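Probable ribosomal RNA small subunit methyltransferase from Thermus thermophilus probably methylates 16S ribosomal RNA of the small ribosomal subunit, with S-adenosylmethionine as the methyl donor. One contact in two of its structures: PDB 2ZWV (chain A, 2.00 Å), residues Leu238-Gly243 and Val259-Asp264, and PDB 3DMH (chain B, 1.55 Å), residues Leu238-Gly243 and Val259-Asp264. Both blocks share one frame: the second was fitted to the first on N, CA, C and O of the twelve residues, RMSD 0.11 Å. Numbering follows each deposited sequence.

Structure 1 (2ZWV). With SAH (S-adenosyl-L-homocysteine), chain C.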
loop_
_atom_site.group_PDB
_atom_site.type_symbol
_atom_site.label_atom_id
_atom_site.label_comp_id
_atom_site.label_asym_id
_atom_site.label_seq_id
_atom_site.Cartn_x
_atom_site.Cartn_y
_atom_site.Cartn_z
ATOM N N LEU A 238 13.963 4.083 12.058
ATOM C CA LEU A 238 13.221 4.142 10.806
ATOM C C LEU A 238 12.561 2.786 10.594
ATOM O O LEU A 238 13.242 1.759 10.561
ATOM C CB LEU A 238 14.153 4.433 9.627
ATOM C CG LEU A 238 13.435 4.460 8.269
ATOM C CD1 LEU A 238 12.474 5.639 8.233
ATOM C CD2 LEU A 238 14.442 4.564 7.137
ATOM N N ASP A 239 11.237 2.786 10.472
ATOM C CA ASP A 239 10.481 1.558 10.250
ATOM C C ASP A 239 10.021 1.555 8.795
ATOM O O ASP A 239 9.098 2.280 8.429
ATOM C CB ASP A 239 9.266 1.510 11.189
ATOM C CG ASP A 239 8.485 0.213 11.077
ATOM O OD1 ASP A 239 8.861 -0.649 10.257
ATOM O OD2 ASP A 239 7.488 0.058 11.812
ATOM N N LEU A 240 10.680 0.745 7.970
ATOM C CA LEU A 240 10.350 0.650 6.549
ATOM C C LEU A 240 9.117 -0.228 6.317
ATOM O O LEU A 240 9.168 -1.445 6.503
ATOM C CB LEU A 240 11.546 0.082 5.777
ATOM C CG LEU A 240 12.796 0.967 5.762
ATOM C CD1 LEU A 240 13.995 0.163 5.292
ATOM C CD2 LEU A 240 12.562 2.171 4.855
ATOM N N GLY A 241 8.019 0.399 5.898
ATOM C CA GLY A 241 6.788 -0.336 5.661
ATOM C C GLY A 241 6.123 -0.590 6.997
ATOM O O GLY A 241 5.836 -1.732 7.354
ATOM N N ALA A 242 5.877 0.496 7.725
ATOM C CA ALA A 242 5.297 0.459 9.063
ATOM C C ALA A 242 3.934 -0.194 9.234
ATOM O O ALA A 242 3.629 -0.692 10.316
ATOM C CB ALA A 242 5.260 1.875 9.636
ATOM N N GLY A 243 3.108 -0.195 8.192
ATOM C CA GLY A 243 1.786 -0.794 8.316
ATOM C C GLY A 243 0.998 -0.075 9.400
ATOM O O GLY A 243 1.107 1.144 9.531
ATOM N N VAL A 259 10.288 6.922 13.059
ATOM C CA VAL A 259 9.759 7.474 11.818
ATOM C C VAL A 259 9.283 6.292 10.981
ATOM O O VAL A 259 10.084 5.463 10.547
ATOM C CB VAL A 259 10.834 8.246 11.030
ATOM C CG1 VAL A 259 10.324 8.560 9.619
ATOM C CG2 VAL A 259 11.180 9.535 11.768
ATOM N N GLY A 260 7.973 6.201 10.780
ATOM C CA GLY A 260 7.431 5.113 9.992
ATOM C C GLY A 260 7.058 5.564 8.595
ATOM O O GLY A 260 6.321 6.534 8.427
ATOM N N VAL A 261 7.585 4.874 7.591
ATOM C CA VAL A 261 7.271 5.199 6.205
ATOM C C VAL A 261 6.363 4.095 5.686
ATOM O O VAL A 261 6.664 2.911 5.841
ATOM C CB VAL A 261 8.543 5.296 5.336
ATOM C CG1 VAL A 261 9.345 6.524 5.746
ATOM C CG2 VAL A 261 9.386 4.031 5.483
ATOM N N GLU A 262 5.241 4.495 5.096
ATOM C CA GLU A 262 4.258 3.552 4.575
ATOM C C GLU A 262 3.653 4.102 3.283
ATOM O O GLU A 262 3.220 5.253 3.231
ATOM C CB GLU A 262 3.170 3.328 5.631
ATOM C CG GLU A 262 1.994 2.486 5.172
ATOM C CD GLU A 262 2.408 1.114 4.676
ATOM O OE1 GLU A 262 3.060 0.366 5.438
ATOM O OE2 GLU A 262 2.074 0.791 3.519
ATOM N N ASP A 263 3.624 3.273 2.244
ATOM C CA ASP A 263 3.101 3.695 0.947
ATOM C C ASP A 263 1.581 3.689 0.855
ATOM O O ASP A 263 0.999 4.453 0.078
ATOM C CB ASP A 263 3.678 2.806 -0.159
ATOM C CG ASP A 263 3.412 3.357 -1.549
ATOM O OD1 ASP A 263 3.887 4.473 -1.850
ATOM O OD2 ASP A 263 2.731 2.669 -2.340
ATOM N N ASP A 264 0.943 2.832 1.647
ATOM C CA ASP A 264 -0.513 2.714 1.645
ATOM C C ASP A 264 -1.192 3.705 2.587
ATOM O O ASP A 264 -0.955 3.693 3.791
ATOM C CB ASP A 264 -0.922 1.288 2.019
ATOM C CG ASP A 264 -2.426 1.092 2.006
ATOM O OD1 ASP A 264 -3.047 1.336 0.949
ATOM O OD2 ASP A 264 -2.982 0.694 3.050
HETATM N N SAH C . 5.775 -3.434 9.375
HETATM C CA SAH C . 4.393 -3.939 9.396
HETATM C CB SAH C . 3.953 -4.300 7.976
HETATM C CG SAH C . 4.545 -5.367 7.310
HETATM S SD SAH C . 4.040 -5.793 5.688
HETATM C C SAH C . 4.326 -5.181 10.285
HETATM O O SAH C . 3.183 -5.626 10.553
HETATM O OXT SAH C . 5.406 -5.662 10.676
HETATM C "C5'" SAH C . 5.016 -4.620 4.677
HETATM C "C4'" SAH C . 4.536 -3.171 4.785
HETATM O "O4'" SAH C . 5.283 -2.394 3.831
HETATM C "C3'" SAH C . 3.066 -3.069 4.369
HETATM O "O3'" SAH C . 2.406 -2.072 5.154
HETATM C "C2'" SAH C . 3.178 -2.593 2.922
HETATM O "O2'" SAH C . 1.994 -1.875 2.567
HETATM C "C1'" SAH C . 4.321 -1.601 3.119
HETATM N N9 SAH C . 4.858 -1.125 1.822
HETATM C C8 SAH C . 4.715 -1.732 0.645
HETATM N N7 SAH C . 5.320 -1.014 -0.302
HETATM C C5 SAH C . 5.849 0.055 0.276
HETATM C C6 SAH C . 6.584 1.146 -0.186
HETATM N N6 SAH C . 6.864 1.271 -1.479
HETATM N N1 SAH C . 6.982 2.074 0.689
HETATM C C2 SAH C . 6.687 1.971 1.976
HETATM N N3 SAH C . 5.991 0.958 2.450
HETATM C C4 SAH C . 5.558 -0.016 1.630
#

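Structure 2 (3DMH). With SAM (S-adenosylmethionine), chain D.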
loop_
_atom_site.group_PDB
_atom_site.type_symbol
_atom_site.label_atom_id
_atom_site.label_comp_id
_atom_site.label_asym_id
_atom_site.label_seq_id
_atom_site.Cartn_x
_atom_site.Cartn_y
_atom_site.Cartn_z
ATOM N N LEU B 238 13.965 4.140 11.942
ATOM C CA LEU B 238 13.127 4.169 10.750
ATOM C C LEU B 238 12.499 2.796 10.599
ATOM O O LEU B 238 13.228 1.800 10.620
ATOM C CB LEU B 238 13.958 4.461 9.504
ATOM C CG LEU B 238 13.200 4.532 8.169
ATOM C CD1 LEU B 238 12.214 5.689 8.144
ATOM C CD2 LEU B 238 14.231 4.736 7.064
ATOM N N ASP B 239 11.170 2.766 10.459
ATOM C CA ASP B 239 10.421 1.518 10.247
ATOM C C ASP B 239 9.993 1.535 8.781
ATOM O O ASP B 239 9.112 2.328 8.401
ATOM C CB ASP B 239 9.210 1.466 11.194
ATOM C CG ASP B 239 8.393 0.186 11.074
ATOM O OD1 ASP B 239 8.640 -0.637 10.178
ATOM O OD2 ASP B 239 7.466 0.053 11.894
ATOM N N LEU B 240 10.643 0.695 7.958
ATOM C CA LEU B 240 10.350 0.659 6.518
ATOM C C LEU B 240 9.141 -0.227 6.268
ATOM O O LEU B 240 9.200 -1.466 6.429
ATOM C CB LEU B 240 11.553 0.122 5.730
ATOM C CG LEU B 240 12.798 0.992 5.664
ATOM C CD1 LEU B 240 13.999 0.220 5.165
ATOM C CD2 LEU B 240 12.554 2.203 4.767
ATOM N N GLY B 241 8.036 0.389 5.846
ATOM C CA GLY B 241 6.805 -0.337 5.609
ATOM C C GLY B 241 6.101 -0.537 6.924
ATOM O O GLY B 241 5.873 -1.660 7.347
ATOM N N ALA B 242 5.752 0.568 7.582
ATOM C CA ALA B 242 5.332 0.507 9.003
ATOM C C ALA B 242 3.970 -0.151 9.231
ATOM O O ALA B 242 3.682 -0.618 10.358
ATOM C CB ALA B 242 5.367 1.925 9.662
ATOM N N GLY B 243 3.117 -0.207 8.208
ATOM C CA GLY B 243 1.786 -0.787 8.397
ATOM C C GLY B 243 0.985 -0.094 9.488
ATOM O O GLY B 243 1.139 1.120 9.670
ATOM N N VAL B 259 10.286 7.033 13.085
ATOM C CA VAL B 259 9.678 7.493 11.839
ATOM C C VAL B 259 9.221 6.249 11.103
ATOM O O VAL B 259 10.034 5.362 10.852
ATOM C CB VAL B 259 10.678 8.226 10.944
ATOM C CG1 VAL B 259 10.011 8.626 9.612
ATOM C CG2 VAL B 259 11.212 9.466 11.645
ATOM N N GLY B 260 7.924 6.157 10.800
ATOM C CA GLY B 260 7.389 5.048 9.998
ATOM C C GLY B 260 7.149 5.595 8.608
ATOM O O GLY B 260 6.614 6.693 8.463
ATOM N N VAL B 261 7.591 4.845 7.594
ATOM C CA VAL B 261 7.255 5.166 6.197
ATOM C C VAL B 261 6.398 4.044 5.660
ATOM O O VAL B 261 6.663 2.866 5.898
ATOM C CB VAL B 261 8.480 5.413 5.289
ATOM C CG1 VAL B 261 9.167 6.732 5.685
ATOM C CG2 VAL B 261 9.507 4.266 5.285
ATOM N N GLU B 262 5.340 4.434 4.955
ATOM C CA GLU B 262 4.319 3.472 4.526
ATOM C C GLU B 262 3.661 4.005 3.249
ATOM O O GLU B 262 3.227 5.180 3.229
ATOM C CB GLU B 262 3.297 3.298 5.656
ATOM C CG GLU B 262 2.041 2.529 5.292
ATOM C CD GLU B 262 2.343 1.147 4.741
ATOM O OE1 GLU B 262 2.972 0.343 5.461
ATOM O OE2 GLU B 262 1.936 0.886 3.595
ATOM N N ASP B 263 3.608 3.193 2.191
ATOM C CA ASP B 263 3.110 3.673 0.906
ATOM C C ASP B 263 1.585 3.721 0.862
ATOM O O ASP B 263 1.037 4.417 0.007
ATOM C CB ASP B 263 3.616 2.738 -0.188
ATOM C CG ASP B 263 3.292 3.221 -1.585
ATOM O OD1 ASP B 263 3.808 4.289 -1.981
ATOM O OD2 ASP B 263 2.553 2.498 -2.323
ATOM N N ASP B 264 0.923 2.922 1.708
ATOM C CA ASP B 264 -0.526 2.801 1.651
ATOM C C ASP B 264 -1.224 3.745 2.642
ATOM O O ASP B 264 -1.009 3.638 3.834
ATOM C CB ASP B 264 -0.950 1.346 1.949
ATOM C CG ASP B 264 -2.427 1.227 2.209
ATOM O OD1 ASP B 264 -3.185 1.780 1.424
ATOM O OD2 ASP B 264 -2.820 0.582 3.220
HETATM N N SAM D . 5.642 -3.311 9.603
HETATM C CA SAM D . 4.251 -3.881 9.555
HETATM C C SAM D . 4.212 -5.149 10.380
HETATM O O SAM D . 5.310 -5.613 10.720
HETATM O OXT SAM D . 3.120 -5.679 10.646
HETATM C CB SAM D . 3.837 -4.220 8.121
HETATM C CG SAM D . 4.723 -5.234 7.394
HETATM S SD SAM D . 4.055 -5.644 5.749
HETATM C CE SAM D . 4.829 -7.256 5.433
HETATM C "C5'" SAM D . 4.975 -4.607 4.575
HETATM C "C4'" SAM D . 4.476 -3.171 4.556
HETATM O "O4'" SAM D . 5.221 -2.534 3.521
HETATM C "C3'" SAM D . 2.983 -3.006 4.237
HETATM O "O3'" SAM D . 2.313 -2.242 5.231
HETATM C "C2'" SAM D . 2.992 -2.320 2.867
HETATM O "O2'" SAM D . 1.883 -1.485 2.600
HETATM C "C1'" SAM D . 4.329 -1.589 2.963
HETATM N N9 SAM D . 4.799 -1.155 1.661
HETATM C C8 SAM D . 4.612 -1.753 0.417
HETATM N N7 SAM D . 5.253 -1.020 -0.527
HETATM C C5 SAM D . 5.834 0.056 0.111
HETATM C C6 SAM D . 6.574 1.157 -0.337
HETATM N N6 SAM D . 6.835 1.338 -1.639
HETATM N N1 SAM D . 7.012 2.062 0.602
HETATM C C2 SAM D . 6.728 1.913 1.941
HETATM N N3 SAM D . 5.947 0.861 2.407
HETATM C C4 SAM D . 5.537 -0.040 1.486
#

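Structure 1 (2ZWV)
Glu262 reaches Gly243 through two torsions: CG stands anti to the backbone N (chi1 174°), and a bend at chi2 (57°) swings the carboxylate across to the loop after strand 236-240. Glu262 OE1 accepts from Gly243 N at 2.8 Å, on its anti side and 24° out of the carboxylate plane, and from SAH O3' at 2.5 Å. Glu262 OE2 takes SAH O2' at 2.8 Å and, by its anti lone pair, Asp264 N. Two donors on each oxygen should fix the carboxylate's rotation. Val261 O receives Gly241 N at 2.9 Å and Ala242 N at 3.2 Å, shaping the turn whose Gly241 O meets SAH N at 2.6 Å. Leu240 CD2 lies beside Val261 CG2 at 3.7 Å. These parallel strands open a beta-alpha-beta unit of the Rossmann-like methyltransferase fold, whose glycine-rich loop and acidic strand end hold S-adenosyl-L-homocysteine.

Structure 2 (3DMH)
In Glu262, a first torsion placing CG anti to the backbone N (chi1 170°) and a chi2 of 56° bend the chain so that the carboxylate reaches the Gly241-Gly243 loop. There Glu262 OE1 accepts from Gly243 N at 2.8 Å, on its anti side and 23° out of the carboxylate plane, and from SAM O3' at 2.7 Å. Glu262 OE2 takes SAM O2' at 2.6 Å and, by its anti lone pair, Asp264 N, so each oxygen has two donors, an arrangement that should fix the group's rotation. Val261 O receives Gly241 N at 2.8 Å and Ala242 N at 3.0 Å; the turn thus shaped presents Gly241 O to SAM N at 2.8 Å. Leu240 CD2 lies beside Val261 CG2 at 3.7 Å. Sulfur SD of the cofactor carries the methyl CE.

What differs
The protein bonds that shape the pocket are kept. Gly243(A) N meets Glu262(A) OE1 at 2.8 Å, as Gly243(B) N meets Glu262(B) OE1. Asp264(A) N bonds to Glu262(A) OE2 and Asp264(B) N to Glu262(B) OE2. In the loop after strand 236-240, the N-H groups of Gly241(A) and Ala242(A) go to Val261(A) O, and those of Gly241(B) and Ala242(B) to Val261(B) O. The strand pairing persists as well: Asp239(A) N to Val259(A) O and Asp239(B) N to Val259(B) O both measure 2.9 Å.

The CA atoms coincide within the error, as do the side chains of Leu238(A), Leu240(A), Val261(A), Glu262(A), Asp263(A) and their counterparts.

What differs is the bound group. S-adenosyl-L-homocysteine touches Gly241(A), Ala242(A), Gly243(A), Glu262(A) and Asp263(A); S-adenosylmethionine takes that place against Gly241(B), Ala242(B), Gly243(B), Glu262(B) and Asp263(B). The ribose hydroxyls bond to the carboxylate of Glu262(A) or Glu262(B), and the amino N to Gly241(A) O or Gly241(B) O. The bound groups differ in the methyl CE on SD, which makes that sulfur a sulfonium. SAM CE lies 6.0 Å from Gly241(B) O, its nearest atom of these segments, consistent with the lack of any answering shift in them.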